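Local coordinates for protein cystathionine beta-lyases/cystathionine gamma-synthases (PDB 5X5H) that probably catalyses the pyridoxal-phosphate-dependent joining of O-succinyl-L-homoserine and L-cysteine into L,L-cystathionine with release of succinate, a step in methionine biosynthesis, at residues 77-82 with 235-240; 174-179 with 193-198; 197-202 with 215-220. All coordinates share one frame; numbering follows the deposited sequence.

Interaction 1 (77-82 with 235-240). With PLP (pyridoxal-5'-phosphate), chain B.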
loop_
_atom_site.group_PDB
_atom_site.type_symbol
_atom_site.label_atom_id
_atom_site.label_comp_id
_atom_site.label_asym_id
_atom_site.label_seq_id
_atom_site.Cartn_x
_atom_site.Cartn_y
_atom_site.Cartn_z
ATOM N N ARG A 77 -19.631 3.403 -11.584
ATOM C CA ARG A 77 -19.458 3.523 -10.158
ATOM C C ARG A 77 -18.917 2.239 -9.581
ATOM O O ARG A 77 -19.380 1.139 -9.994
ATOM C CB ARG A 77 -20.719 3.902 -9.418
ATOM C CG ARG A 77 -21.409 5.234 -9.889
ATOM C CD ARG A 77 -20.640 6.451 -9.414
ATOM N NE ARG A 77 -21.225 7.653 -10.023
ATOM C CZ ARG A 77 -20.761 8.883 -9.907
ATOM N NH1 ARG A 77 -19.743 9.117 -9.141
ATOM N NH2 ARG A 77 -21.352 9.866 -10.561
ATOM N N ALA A 78 -17.936 2.337 -8.676
ATOM C CA ALA A 78 -17.218 1.226 -8.094
ATOM C C ALA A 78 -17.645 0.931 -6.718
ATOM O O ALA A 78 -18.100 1.735 -5.913
ATOM C CB ALA A 78 -15.738 1.475 -8.120
ATOM N N PHE A 79 -17.502 -0.363 -6.369
ATOM C CA PHE A 79 -17.953 -0.947 -5.146
ATOM C C PHE A 79 -16.894 -1.922 -4.562
ATOM O O PHE A 79 -16.015 -2.361 -5.298
ATOM C CB PHE A 79 -19.301 -1.680 -5.326
ATOM C CG PHE A 79 -20.391 -0.733 -5.803
ATOM C CD1 PHE A 79 -21.027 0.088 -4.935
ATOM C CD2 PHE A 79 -20.613 -0.542 -7.169
ATOM C CE1 PHE A 79 -21.999 1.010 -5.345
ATOM C CE2 PHE A 79 -21.554 0.327 -7.633
ATOM C CZ PHE A 79 -22.203 1.139 -6.724
ATOM N N SER A 80 -17.104 -2.320 -3.295
ATOM C CA SER A 80 -16.150 -3.127 -2.594
ATOM C C SER A 80 -15.990 -4.550 -3.195
ATOM O O SER A 80 -14.992 -5.211 -2.873
ATOM C CB SER A 80 -16.639 -3.399 -1.154
ATOM O OG SER A 80 -17.002 -2.263 -0.521
ATOM N N SER A 81 -16.989 -5.055 -3.938
ATOM C CA SER A 81 -16.932 -6.414 -4.504
ATOM C C SER A 81 -17.957 -6.432 -5.602
ATOM O O SER A 81 -18.864 -5.616 -5.708
ATOM C CB SER A 81 -17.145 -7.502 -3.438
ATOM O OG SER A 81 -18.533 -7.387 -2.980
ATOM N N GLY A 82 -17.839 -7.450 -6.447
ATOM C CA GLY A 82 -18.880 -7.781 -7.445
ATOM C C GLY A 82 -20.228 -8.035 -6.781
ATOM O O GLY A 82 -21.285 -7.512 -7.249
ATOM N N ILE A 235 -25.259 3.765 1.355
ATOM C CA ILE A 235 -25.072 2.430 1.927
ATOM C C ILE A 235 -23.547 2.238 2.211
ATOM O O ILE A 235 -23.161 1.570 3.158
ATOM C CB ILE A 235 -25.552 1.330 0.993
ATOM C CG1 ILE A 235 -26.934 1.511 0.339
ATOM C CG2 ILE A 235 -25.389 -0.091 1.552
ATOM C CD1 ILE A 235 -28.053 1.699 1.281
ATOM N N GLY A 236 -22.633 2.799 1.423
ATOM C CA GLY A 236 -21.238 2.775 1.695
ATOM C C GLY A 236 -20.444 1.517 1.384
ATOM O O GLY A 236 -19.373 1.389 1.976
ATOM N N PRO A 237 -20.739 0.665 0.415
ATOM C CA PRO A 237 -19.839 -0.434 0.032
ATOM C C PRO A 237 -18.813 0.079 -0.937
ATOM O O PRO A 237 -18.839 -0.336 -2.150
ATOM C CB PRO A 237 -20.786 -1.448 -0.523
ATOM C CG PRO A 237 -21.817 -0.701 -1.186
ATOM C CD PRO A 237 -22.001 0.539 -0.346
ATOM N N ILE A 238 -17.977 0.954 -0.468
ATOM C CA ILE A 238 -17.041 1.628 -1.357
ATOM C C ILE A 238 -15.664 0.954 -1.312
ATOM O O ILE A 238 -15.220 0.400 -0.273
ATOM C CB ILE A 238 -16.833 3.076 -0.998
ATOM C CG1 ILE A 238 -16.309 3.322 0.451
ATOM C CG2 ILE A 238 -18.168 3.819 -1.192
ATOM C CD1 ILE A 238 -15.351 4.479 0.352
ATOM N N PRO A 239 -14.915 0.952 -2.451
ATOM C CA PRO A 239 -13.572 0.362 -2.459
ATOM C C PRO A 239 -12.596 1.240 -1.692
ATOM O O PRO A 239 -12.772 2.458 -1.564
ATOM C CB PRO A 239 -13.196 0.360 -3.936
ATOM C CG PRO A 239 -14.088 1.283 -4.548
ATOM C CD PRO A 239 -15.224 1.620 -3.687
ATOM N N SER A 240 -11.555 0.635 -1.167
ATOM C CA SER A 240 -10.369 1.352 -0.708
ATOM C C SER A 240 -9.686 2.098 -1.842
ATOM O O SER A 240 -9.669 1.657 -3.028
ATOM C CB SER A 240 -9.342 0.265 -0.271
ATOM O OG SER A 240 -8.092 0.781 0.026
HETATM N N1 PLP B . -20.260 -12.571 -11.153
HETATM C C2 PLP B . -19.471 -13.495 -11.658
HETATM C C2A PLP B . -19.759 -13.938 -13.053
HETATM C C3 PLP B . -18.356 -13.873 -10.988
HETATM O O3 PLP B . -17.477 -14.811 -11.481
HETATM C C4 PLP B . -18.055 -13.366 -9.713
HETATM C C4A PLP B . -16.845 -13.817 -9.002
HETATM C C5 PLP B . -18.995 -12.501 -9.105
HETATM C C6 PLP B . -20.072 -12.129 -9.890
HETATM C C5A PLP B . -18.868 -11.969 -7.679
HETATM O O4P PLP B . -17.795 -10.973 -7.570
HETATM P P PLP B . -16.981 -10.820 -6.218
HETATM O O1P PLP B . -16.348 -12.163 -5.914
HETATM O O2P PLP B . -16.032 -9.712 -6.633
HETATM O O3P PLP B . -17.956 -10.354 -5.134
#
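Pro237 sits at the centre of an inverse gamma turn and offers its carbonyl oxygen to the residues where strand 75-79 runs out, Ser80 N approaching from above the carbonyl plane, 52° out of it. The hydrogen bond from Ser80 N to Pro237 O is 2.9 Å long but bent, with an N-H...O angle of 139°. The same oxygen takes a CA-H...O contact from Phe79, whose CA lies 3.2 Å from Pro237 O, and it also faces the edge of the Phe79 ring close to the ring plane. Phe79 CG stands anti to the carbonyl carbon, beside the backbone N (chi1 -60°), which lays the ring along Pro237, the two side chains pointing the same way with Phe79 CD1 3.9 Å from Pro237 CG.

A second proline continues the contact on the other side of Ile238. Pro239 packs its ring tip on Ala78, with CG 3.9 Å from Ala78 CB, while Pro239 CD stands 3.6 Å from Ala78 O, an oxygen that is hydrogen-bonded to Gln232. Ser80 turns its hydroxyl over the Pro237 carbonyl, OG lying 3.0 Å from Pro237 C, and pairs with Ser80 OG of the second subunit, so the contact lies at a subunit interface.

Beyond Ser80 the chain enters helix 82-93. Ser81 is its N-cap residue: OG bonds to Ala84 N and also to Gly236 O of the second subunit. Gly82 N then donates to O2P of the cofactor over 2.9 Å, and the absence of a side chain lets the phosphate ester lie against its CA. A strand that gives way to a capped helix whose first amide grips the phosphate is the phosphate-binding element of fold type I pyridoxal-phosphate enzymes.

Interaction 2 (174-179 with 193-198). With PLP (pyridoxal-5'-phosphate), chain B.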
loop_
_atom_site.group_PDB
_atom_site.type_symbol
_atom_site.label_atom_id
_atom_site.label_comp_id
_atom_site.label_asym_id
_atom_site.label_seq_id
_atom_site.Cartn_x
_atom_site.Cartn_y
_atom_site.Cartn_z
ATOM N N ALA A 174 -39.189 -3.675 -17.696
ATOM C CA ALA A 174 -38.016 -4.521 -17.323
ATOM C C ALA A 174 -36.757 -3.857 -17.851
ATOM O O ALA A 174 -36.741 -3.338 -18.929
ATOM C CB ALA A 174 -38.142 -5.907 -17.834
ATOM N N LYS A 175 -35.701 -3.935 -17.055
ATOM C CA LYS A 175 -34.356 -3.584 -17.524
ATOM C C LYS A 175 -33.484 -4.848 -17.684
ATOM O O LYS A 175 -33.624 -5.710 -16.812
ATOM C CB LYS A 175 -33.694 -2.580 -16.578
ATOM C CG LYS A 175 -34.412 -1.179 -16.598
ATOM C CD LYS A 175 -33.622 -0.235 -15.708
ATOM C CE LYS A 175 -34.396 1.072 -15.431
ATOM N NZ LYS A 175 -34.867 1.643 -16.675
ATOM N N LEU A 176 -32.666 -4.888 -18.681
ATOM C CA LEU A 176 -31.678 -5.934 -18.889
ATOM C C LEU A 176 -30.346 -5.490 -18.280
ATOM O O LEU A 176 -29.795 -4.448 -18.733
ATOM C CB LEU A 176 -31.504 -6.262 -20.321
ATOM C CG LEU A 176 -30.390 -7.187 -20.742
ATOM C CD1 LEU A 176 -30.516 -8.552 -20.041
ATOM C CD2 LEU A 176 -30.233 -7.245 -22.248
ATOM N N VAL A 177 -29.850 -6.302 -17.366
ATOM C CA VAL A 177 -28.497 -6.120 -16.818
ATOM C C VAL A 177 -27.700 -7.349 -17.220
ATOM O O VAL A 177 -28.115 -8.478 -17.048
ATOM C CB VAL A 177 -28.454 -5.909 -15.349
ATOM C CG1 VAL A 177 -26.983 -5.881 -14.825
ATOM C CG2 VAL A 177 -29.277 -4.663 -14.973
ATOM N N VAL A 178 -26.504 -7.069 -17.800
ATOM C CA VAL A 178 -25.543 -8.134 -18.167
ATOM C C VAL A 178 -24.381 -8.107 -17.178
ATOM O O VAL A 178 -23.722 -7.050 -17.038
ATOM C CB VAL A 178 -25.077 -8.088 -19.617
ATOM C CG1 VAL A 178 -24.058 -9.078 -19.897
ATOM C CG2 VAL A 178 -26.287 -8.231 -20.574
ATOM N N ASP A 179 -24.116 -9.236 -16.567
ATOM C CA ASP A 179 -22.882 -9.473 -15.792
ATOM C C ASP A 179 -21.834 -9.898 -16.814
ATOM O O ASP A 179 -21.904 -11.002 -17.368
ATOM C CB ASP A 179 -23.145 -10.462 -14.710
ATOM C CG ASP A 179 -21.899 -10.853 -13.907
ATOM O OD1 ASP A 179 -20.751 -10.587 -14.367
ATOM O OD2 ASP A 179 -22.098 -11.529 -12.828
ATOM N N LEU A 193 -25.371 -3.493 -27.338
ATOM C CA LEU A 193 -26.362 -4.448 -27.848
ATOM C C LEU A 193 -27.662 -4.260 -27.150
ATOM O O LEU A 193 -28.542 -5.095 -27.300
ATOM C CB LEU A 193 -25.807 -5.831 -27.683
ATOM C CG LEU A 193 -24.489 -6.215 -28.288
ATOM C CD1 LEU A 193 -23.970 -7.571 -27.823
ATOM C CD2 LEU A 193 -24.561 -6.146 -29.785
ATOM N N GLY A 194 -27.842 -3.230 -26.321
ATOM C CA GLY A 194 -29.053 -2.925 -25.733
ATOM C C GLY A 194 -29.277 -3.167 -24.281
ATOM O O GLY A 194 -30.326 -2.874 -23.692
ATOM N N ALA A 195 -28.247 -3.689 -23.569
ATOM C CA ALA A 195 -28.369 -3.780 -22.153
ATOM C C ALA A 195 -28.526 -2.389 -21.476
ATOM O O ALA A 195 -27.972 -1.403 -21.988
ATOM C CB ALA A 195 -27.081 -4.418 -21.611
ATOM N N HIS A 196 -29.238 -2.317 -20.387
ATOM C CA HIS A 196 -29.451 -1.057 -19.633
ATOM C C HIS A 196 -28.264 -0.731 -18.726
ATOM O O HIS A 196 -27.941 0.463 -18.502
ATOM C CB HIS A 196 -30.751 -1.029 -18.863
ATOM C CG HIS A 196 -31.943 -1.161 -19.752
ATOM N ND1 HIS A 196 -32.491 -2.381 -20.114
ATOM C CD2 HIS A 196 -32.707 -0.198 -20.343
ATOM C CE1 HIS A 196 -33.531 -2.158 -20.937
ATOM N NE2 HIS A 196 -33.687 -0.843 -21.066
ATOM N N ALA A 197 -27.665 -1.759 -18.159
ATOM C CA ALA A 197 -26.508 -1.593 -17.293
ATOM C C ALA A 197 -25.649 -2.860 -17.451
ATOM O O ALA A 197 -26.084 -3.915 -17.862
ATOM C CB ALA A 197 -26.894 -1.347 -15.855
ATOM N N VAL A 198 -24.376 -2.694 -17.048
ATOM C CA VAL A 198 -23.385 -3.782 -17.082
ATOM C C VAL A 198 -22.733 -3.849 -15.729
ATOM O O VAL A 198 -22.350 -2.808 -15.184
ATOM C CB VAL A 198 -22.346 -3.634 -18.203
ATOM C CG1 VAL A 198 -21.235 -4.628 -18.102
ATOM C CG2 VAL A 198 -23.033 -3.761 -19.557
HETATM N N1 PLP B . -20.260 -12.571 -11.153
HETATM C C2 PLP B . -19.471 -13.495 -11.658
HETATM C C2A PLP B . -19.759 -13.938 -13.053
HETATM C C3 PLP B . -18.356 -13.873 -10.988
HETATM O O3 PLP B . -17.477 -14.811 -11.481
HETATM C C4 PLP B . -18.055 -13.366 -9.713
HETATM C C4A PLP B . -16.845 -13.817 -9.002
HETATM C C5 PLP B . -18.995 -12.501 -9.105
HETATM C C6 PLP B . -20.072 -12.129 -9.890
HETATM C C5A PLP B . -18.868 -11.969 -7.679
HETATM O O4P PLP B . -17.795 -10.973 -7.570
HETATM P P PLP B . -16.981 -10.820 -6.218
HETATM O O1P PLP B . -16.348 -12.163 -5.914
HETATM O O2P PLP B . -16.032 -9.712 -6.633
HETATM O O3P PLP B . -17.956 -10.354 -5.134
#
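Leu176 and His196 exchange two hydrogen bonds, one of which is accepted by a side chain just before strand 197-201 begins. Leu176 N donates to His196 ND1 over 2.9 Å, at an N-H...N angle of 159°, and lies tilted 24° from the imidazole plane. In return, His196 N donates to Leu176 O at 2.8 Å, almost in line with the carbonyl bond. The same oxygen receives a weak second bond from Ala197 N at 3.5 Å, so one acceptor serves two successive amides at the entry to strand 197-201.

Regular parallel pairing follows, Val177 opposite Ala197 and Val178 opposite Val198. Val178 N donates to Ala197 O across 3.2 Å, an oxygen that also takes a CA-H contact from Val177, and Val178 O accepts Leu199 N. The amide and carbonyl of Val177 belong to the other neighbour, strand 144-150, while His196 O is taken by the hydroxyl of Thr219.

The imidazole is held from more than one direction. With its CG anti to the carbonyl carbon (chi1 -61°), the ring turns its ND1 edge to the backbone of Lys175 and Leu176. Lys175 CG lies over one face, 4.2 Å from the His196 ring centroid, and the two side chains cross at about a right angle. On the face that carries Val178 and Val198, Val178 CG2 packs on Ala195 CB at 4.0 Å.

At the far end of strand 175-179, Asp179 OD2 lies 2.7 Å from N1 of the cofactor, a pairing of aspartate with pyridine nitrogen as in other fold type I enzymes; Thr181 OG1 binds Asp179 OD1. Because ND1 of His196 acts as acceptor, a neutral ring would carry its proton on NE2; Lys175 NZ, 5.2 Å from His196 NE2, would probably favour that uncharged form.

Interaction 3 (197-202 with 215-220). With PLP (pyridoxal-5'-phosphate), chain B.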
loop_
_atom_site.group_PDB
_atom_site.type_symbol
_atom_site.label_atom_id
_atom_site.label_comp_id
_atom_site.label_asym_id
_atom_site.label_seq_id
_atom_site.Cartn_x
_atom_site.Cartn_y
_atom_site.Cartn_z
ATOM N N ALA A 197 -27.665 -1.759 -18.159
ATOM C CA ALA A 197 -26.508 -1.593 -17.293
ATOM C C ALA A 197 -25.649 -2.860 -17.451
ATOM O O ALA A 197 -26.084 -3.915 -17.862
ATOM C CB ALA A 197 -26.894 -1.347 -15.855
ATOM N N VAL A 198 -24.376 -2.694 -17.048
ATOM C CA VAL A 198 -23.385 -3.782 -17.082
ATOM C C VAL A 198 -22.733 -3.849 -15.729
ATOM O O VAL A 198 -22.350 -2.808 -15.184
ATOM C CB VAL A 198 -22.346 -3.634 -18.203
ATOM C CG1 VAL A 198 -21.235 -4.628 -18.102
ATOM C CG2 VAL A 198 -23.033 -3.761 -19.557
ATOM N N LEU A 199 -22.570 -5.060 -15.218
ATOM C CA LEU A 199 -21.899 -5.343 -13.961
ATOM C C LEU A 199 -20.608 -6.075 -14.220
ATOM O O LEU A 199 -20.586 -7.046 -14.983
ATOM C CB LEU A 199 -22.828 -6.157 -13.102
ATOM C CG LEU A 199 -22.547 -6.713 -11.680
ATOM C CD1 LEU A 199 -21.498 -7.774 -11.647
ATOM C CD2 LEU A 199 -22.247 -5.742 -10.664
ATOM N N HIS A 200 -19.573 -5.757 -13.449
ATOM C CA HIS A 200 -18.364 -6.505 -13.347
ATOM C C HIS A 200 -17.961 -6.838 -11.936
ATOM O O HIS A 200 -17.970 -5.957 -11.085
ATOM C CB HIS A 200 -17.122 -5.722 -13.944
ATOM C CG HIS A 200 -17.181 -5.632 -15.398
ATOM N ND1 HIS A 200 -17.693 -4.588 -16.142
ATOM C CD2 HIS A 200 -16.839 -6.593 -16.266
ATOM C CE1 HIS A 200 -17.615 -4.945 -17.431
ATOM N NE2 HIS A 200 -17.099 -6.168 -17.486
ATOM N N SER A 201 -17.455 -8.033 -11.704
ATOM C CA SER A 201 -16.534 -8.337 -10.587
ATOM C C SER A 201 -15.117 -7.963 -11.093
ATOM O O SER A 201 -14.598 -8.697 -11.905
ATOM C CB SER A 201 -16.587 -9.755 -10.231
ATOM O OG SER A 201 -15.483 -10.018 -9.320
ATOM N N THR A 202 -14.550 -6.843 -10.679
ATOM C CA THR A 202 -13.206 -6.473 -11.078
ATOM C C THR A 202 -12.181 -7.305 -10.397
ATOM O O THR A 202 -10.985 -7.302 -10.774
ATOM C CB THR A 202 -12.980 -4.992 -10.869
ATOM O OG1 THR A 202 -13.064 -4.659 -9.460
ATOM C CG2 THR A 202 -13.974 -4.117 -11.567
ATOM N N GLY A 215 -16.013 -4.445 -7.386
ATOM C CA GLY A 215 -17.092 -4.465 -8.371
ATOM C C GLY A 215 -17.287 -3.164 -9.030
ATOM O O GLY A 215 -16.757 -2.128 -8.550
ATOM N N LEU A 216 -17.998 -3.145 -10.156
ATOM C CA LEU A 216 -18.222 -1.929 -10.852
ATOM C C LEU A 216 -19.458 -2.045 -11.693
ATOM O O LEU A 216 -19.708 -3.118 -12.264
ATOM C CB LEU A 216 -16.990 -1.579 -11.647
ATOM C CG LEU A 216 -16.606 -0.067 -11.841
ATOM C CD1 LEU A 216 -15.150 0.121 -11.896
ATOM C CD2 LEU A 216 -17.342 0.576 -13.013
ATOM N N VAL A 217 -20.244 -0.984 -11.805
ATOM C CA VAL A 217 -21.461 -0.895 -12.615
ATOM C C VAL A 217 -21.305 0.218 -13.577
ATOM O O VAL A 217 -20.905 1.326 -13.157
ATOM C CB VAL A 217 -22.688 -0.710 -11.772
ATOM C CG1 VAL A 217 -23.940 -0.659 -12.659
ATOM C CG2 VAL A 217 -22.848 -1.780 -10.737
ATOM N N VAL A 218 -21.629 -0.029 -14.868
ATOM C CA VAL A 218 -21.594 0.992 -15.856
ATOM C C VAL A 218 -22.971 1.148 -16.564
ATOM O O VAL A 218 -23.761 0.170 -16.635
ATOM C CB VAL A 218 -20.519 0.826 -16.899
ATOM C CG1 VAL A 218 -19.101 0.786 -16.282
ATOM C CG2 VAL A 218 -20.745 -0.407 -17.700
ATOM N N THR A 219 -23.251 2.353 -17.051
ATOM C CA THR A 219 -24.510 2.666 -17.710
ATOM C C THR A 219 -24.368 3.893 -18.540
ATOM O O THR A 219 -23.496 4.680 -18.303
ATOM C CB THR A 219 -25.543 2.820 -16.622
ATOM O OG1 THR A 219 -26.905 3.020 -17.191
ATOM C CG2 THR A 219 -25.363 3.963 -15.691
ATOM N N ASN A 220 -25.349 4.080 -19.448
ATOM C CA ASN A 220 -25.566 5.366 -20.110
ATOM C C ASN A 220 -26.712 6.131 -19.586
ATOM O O ASN A 220 -26.978 7.284 -20.084
ATOM C CB ASN A 220 -25.647 5.220 -21.635
ATOM C CG ASN A 220 -24.338 4.828 -22.270
ATOM O OD1 ASN A 220 -24.233 3.809 -23.032
ATOM N ND2 ASN A 220 -23.387 5.638 -22.063
HETATM N N1 PLP B . -20.260 -12.571 -11.153
HETATM C C2 PLP B . -19.471 -13.495 -11.658
HETATM C C2A PLP B . -19.759 -13.938 -13.053
HETATM C C3 PLP B . -18.356 -13.873 -10.988
HETATM O O3 PLP B . -17.477 -14.811 -11.481
HETATM C C4 PLP B . -18.055 -13.366 -9.713
HETATM C C4A PLP B . -16.845 -13.817 -9.002
HETATM C C5 PLP B . -18.995 -12.501 -9.105
HETATM C C6 PLP B . -20.072 -12.129 -9.890
HETATM C C5A PLP B . -18.868 -11.969 -7.679
HETATM O O4P PLP B . -17.795 -10.973 -7.570
HETATM P P PLP B . -16.981 -10.820 -6.218
HETATM O O1P PLP B . -16.348 -12.163 -5.914
HETATM O O2P PLP B . -16.032 -9.712 -6.633
HETATM O O3P PLP B . -17.956 -10.354 -5.134
HETATM O O HOH W 1 -13.680 -2.029 -8.635
#
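Thr202, next after Ser201, turns towards Gly215 and Leu216, and its two branches do different work. CB is the fork. From it CG2, anti to the carbonyl carbon, reaches Leu216 CB at 3.9 Å, an apolar touch. The other branch, OG1, stands between the backbone N and the carbonyl carbon (chi1 64°), which carries it to within 3.6 Å of Gly215 N without a hydrogen bond. Its partner is instead a water, 2.8 Å from Thr202 OG1. That water donates to Gly215 O over 3.1 Å, so one molecule ties the hydroxyl to a carbonyl that Phe79 N also uses.

Away from Thr202 the two strands run antiparallel, with 163° between their N-to-C directions. Val198 with Val218 and His200 with Leu216 are hydrogen-bonded pairs, each joined by two reciprocal N-H...O bonds; Leu199 and Val217 form a non-hydrogen-bonded pair between them. On the face that carries Leu199 and Val217, Leu199 CD2 meets Val217 CG2 at 4.0 Å, and helix 82-93 packs against both. On the reverse face Val218 CG2 presses on Val198 CB at 3.6 Å, while helix 58-70 lies against Leu216 and Val218.

Ser201, paired with Gly215, projects from the same face as Leu199, but at its tip meets the cofactor. Its CB lies 3.2 Å from the ester oxygen O4P, and Ser201 OG donates to PLP O2P over 2.8 Å. At the backbone of this residue, Ser201 N donates to Thr181 OG1. The chemistry implies a division of labour: backbone pairing and apolar packing fix the strand, and Ser201, the closing residue of the pairing, spends its hydroxyl on the phosphate.

The three contacts follow one another across a single mixed sheet in the order 75-79, 215-219, 197-201, 175-179. Interaction 3 is the middle member: its centre lies about 11 Å from that of interaction 1 and about 10 Å from that of interaction 2, with which it shares Ala197 and Val198. Arg77 N probably bonds Val217 O at 2.9 Å, stitching interaction 1 to interaction 3, and Leu199 N to Val178 O, also 2.9 Å, joins interactions 2 and 3. Interactions 1 and 2 do not touch; their nearest atoms are about 7 Å apart. Instead they meet through the cofactor: interactions 1 and 3 converge on one phosphate oxygen, while interaction 2 serves the opposite end.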